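Local coordinates for putative tetR family transcription regulator (Shewanella loihica, PDB 3PPB), which probably binds DNA through a helix-turn-helix motif and regulates transcription as a member of the TetR family, at residues Lys10-Leu15 against Thr45-Phe50. Residues are numbered along the deposited sequence; the frame is centred on the assembly and turned at random.
Sequences KKQAIL and TLFHHF
Phe50 reaches across to helix 10-15 and lays the far end of its ring among Lys11, Ile14 and Leu15, in a contact built from apolar packing and one CH-pi interaction, with no hydrogen bond between the segments. Ile14 CG2 rests 3.7 Å from Phe50 CE2, the two side chains running past each other in opposite senses. Leu15 CG meets the ring tip at Phe50 CZ (3.8 Å), and Lys11 crosses it nearly at a right angle, its CE 3.7 Å from Phe50 CZ. The other branch of Ile14 goes elsewhere: CG1 lies anti to the carbonyl carbon (chi1 -68°), which carries CD1 to 3.9 Å from Leu46 CA and beside His49 ND1, while CG2 also touches Leu46 CD1. Ile14 thus fills the angle between Leu46, His49 and Phe50.

The CH-pi contact adds to this packing. Lys11 CG, placed anti to its own backbone N (chi1 -151°), sits over one face of the His49 imidazole, 4.1 Å from the ring centroid; His48 CD2 lies over the opposite face, offset toward the rim. The aliphatic part of Lys11 therefore lies between the His49 and Phe50 rings, while its NZ extends beyond them. At the outer margin the extended chain of Lys10 crosses Thr45, with Lys10 CD 3.7 Å from Thr45 CG2.

The axes of segments 10-15 and 45-49 approach to 10.2 Å and run almost perpendicular (95°), and Phe50 follows directly on the last turn of helix 43-49, the probable DNA-recognition helix of the predicted helix-turn-helix. Leu46 joins helix 43-49 to helix 32-39 through Thr32 and Ile35, while Leu56 brings helix 53-74 onto both segments by touching Ile14, Leu15 and Phe50.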
loop_
_atom_site.group_PDB
_atom_site.type_symbol
_atom_site.label_atom_id
_atom_site.label_comp_id
_atom_site.label_asym_id
_atom_site.label_seq_id
_atom_site.Cartn_x
_atom_site.Cartn_y
_atom_site.Cartn_z
ATOM N N LYS A 10 -10.144 -20.028 23.459
ATOM C CA LYS A 10 -8.824 -20.466 22.990
ATOM C C LYS A 10 -8.549 -19.921 21.604
ATOM O O LYS A 10 -7.495 -19.330 21.380
ATOM C CB LYS A 10 -8.719 -22.003 22.996
ATOM C CG LYS A 10 -8.568 -22.626 24.379
ATOM C CD LYS A 10 -8.526 -24.127 24.247
ATOM C CE LYS A 10 -8.276 -24.839 25.538
ATOM N NZ LYS A 10 -8.439 -26.318 25.382
ATOM N N LYS A 11 -9.512 -20.083 20.689
ATOM C CA LYS A 11 -9.433 -19.595 19.319
ATOM C C LYS A 11 -9.223 -18.086 19.292
ATOM O O LYS A 11 -8.397 -17.626 18.505
ATOM C CB LYS A 11 -10.687 -19.982 18.521
ATOM C CG LYS A 11 -10.423 -20.166 17.023
ATOM C CD LYS A 11 -11.721 -20.331 16.244
ATOM C CE LYS A 11 -11.503 -20.373 14.758
ATOM N NZ LYS A 11 -12.791 -20.385 14.015
ATOM N N GLN A 12 -9.903 -17.325 20.182
ATOM C CA GLN A 12 -9.790 -15.851 20.229
ATOM C C GLN A 12 -8.427 -15.403 20.735
ATOM O O GLN A 12 -7.899 -14.426 20.212
ATOM C CB GLN A 12 -10.906 -15.206 21.073
ATOM C CG GLN A 12 -11.074 -13.689 20.904
ATOM C CD GLN A 12 -11.269 -13.217 19.475
ATOM O OE1 GLN A 12 -11.875 -13.894 18.625
ATOM N NE2 GLN A 12 -10.778 -12.018 19.193
ATOM N N ALA A 13 -7.862 -16.106 21.742
ATOM C CA ALA A 13 -6.530 -15.812 22.283
ATOM C C ALA A 13 -5.469 -15.980 21.180
ATOM O O ALA A 13 -4.570 -15.145 21.072
ATOM C CB ALA A 13 -6.222 -16.732 23.462
ATOM N N ILE A 14 -5.617 -17.037 20.332
ATOM C CA ILE A 14 -4.716 -17.319 19.214
ATOM C C ILE A 14 -4.818 -16.189 18.183
ATOM O O ILE A 14 -3.791 -15.602 17.835
ATOM C CB ILE A 14 -4.974 -18.708 18.563
ATOM C CG1 ILE A 14 -4.590 -19.857 19.526
ATOM C CG2 ILE A 14 -4.219 -18.819 17.214
ATOM C CD1 ILE A 14 -5.351 -21.189 19.306
ATOM N N LEU A 15 -6.050 -15.862 17.738
ATOM C CA LEU A 15 -6.299 -14.815 16.741
ATOM C C LEU A 15 -5.749 -13.449 17.186
ATOM O O LEU A 15 -5.008 -12.832 16.428
ATOM C CB LEU A 15 -7.792 -14.727 16.437
ATOM C CG LEU A 15 -8.342 -15.813 15.527
ATOM C CD1 LEU A 15 -9.852 -15.939 15.689
ATOM C CD2 LEU A 15 -7.987 -15.549 14.067
ATOM N N THR A 45 -3.336 -27.434 20.206
ATOM C CA THR A 45 -4.585 -26.660 20.191
ATOM C C THR A 45 -4.568 -25.625 19.045
ATOM O O THR A 45 -5.608 -25.410 18.405
ATOM C CB THR A 45 -4.797 -25.980 21.542
ATOM O OG1 THR A 45 -4.689 -26.960 22.574
ATOM C CG2 THR A 45 -6.132 -25.266 21.634
ATOM N N LEU A 46 -3.396 -24.992 18.787
ATOM C CA LEU A 46 -3.274 -24.023 17.702
ATOM C C LEU A 46 -3.558 -24.685 16.351
ATOM O O LEU A 46 -4.276 -24.104 15.528
ATOM C CB LEU A 46 -1.883 -23.358 17.683
ATOM C CG LEU A 46 -1.722 -22.155 16.737
ATOM C CD1 LEU A 46 -0.806 -21.140 17.337
ATOM C CD2 LEU A 46 -1.173 -22.570 15.371
ATOM N N PHE A 47 -2.972 -25.883 16.116
ATOM C CA PHE A 47 -3.117 -26.585 14.841
ATOM C C PHE A 47 -4.501 -27.186 14.645
ATOM O O PHE A 47 -4.904 -27.360 13.497
ATOM C CB PHE A 47 -2.017 -27.634 14.640
ATOM C CG PHE A 47 -0.695 -26.960 14.356
ATOM C CD1 PHE A 47 -0.498 -26.246 13.175
ATOM C CD2 PHE A 47 0.328 -26.982 15.291
ATOM C CE1 PHE A 47 0.708 -25.590 12.932
ATOM C CE2 PHE A 47 1.537 -26.330 15.042
ATOM C CZ PHE A 47 1.718 -25.638 13.865
ATOM N N HIS A 48 -5.245 -27.443 15.737
ATOM C CA HIS A 48 -6.619 -27.938 15.665
ATOM C C HIS A 48 -7.508 -26.896 14.982
ATOM O O HIS A 48 -8.133 -27.207 13.970
ATOM C CB HIS A 48 -7.156 -28.280 17.064
ATOM C CG HIS A 48 -8.629 -28.576 17.087
ATOM N ND1 HIS A 48 -9.147 -29.758 16.556
ATOM C CD2 HIS A 48 -9.650 -27.835 17.576
ATOM C CE1 HIS A 48 -10.458 -29.689 16.739
ATOM N NE2 HIS A 48 -10.808 -28.555 17.353
ATOM N N HIS A 49 -7.525 -25.654 15.507
ATOM C CA HIS A 49 -8.308 -24.554 14.939
ATOM C C HIS A 49 -7.690 -24.053 13.637
ATOM O O HIS A 49 -8.439 -23.696 12.725
ATOM C CB HIS A 49 -8.450 -23.389 15.936
ATOM C CG HIS A 49 -9.119 -23.751 17.236
ATOM N ND1 HIS A 49 -8.450 -23.644 18.450
ATOM C CD2 HIS A 49 -10.381 -24.186 17.473
ATOM C CE1 HIS A 49 -9.322 -24.011 19.375
ATOM N NE2 HIS A 49 -10.494 -24.347 18.837
ATOM N N PHE A 50 -6.341 -24.038 13.528
ATOM C CA PHE A 50 -5.683 -23.522 12.320
ATOM C C PHE A 50 -4.601 -24.503 11.839
ATOM O O PHE A 50 -3.489 -24.481 12.372
ATOM C CB PHE A 50 -5.107 -22.108 12.575
ATOM C CG PHE A 50 -6.097 -21.142 13.198
ATOM C CD1 PHE A 50 -7.058 -20.499 12.416
ATOM C CD2 PHE A 50 -6.075 -20.883 14.565
ATOM C CE1 PHE A 50 -7.967 -19.603 12.989
ATOM C CE2 PHE A 50 -6.994 -19.993 15.138
ATOM C CZ PHE A 50 -7.928 -19.356 14.346
#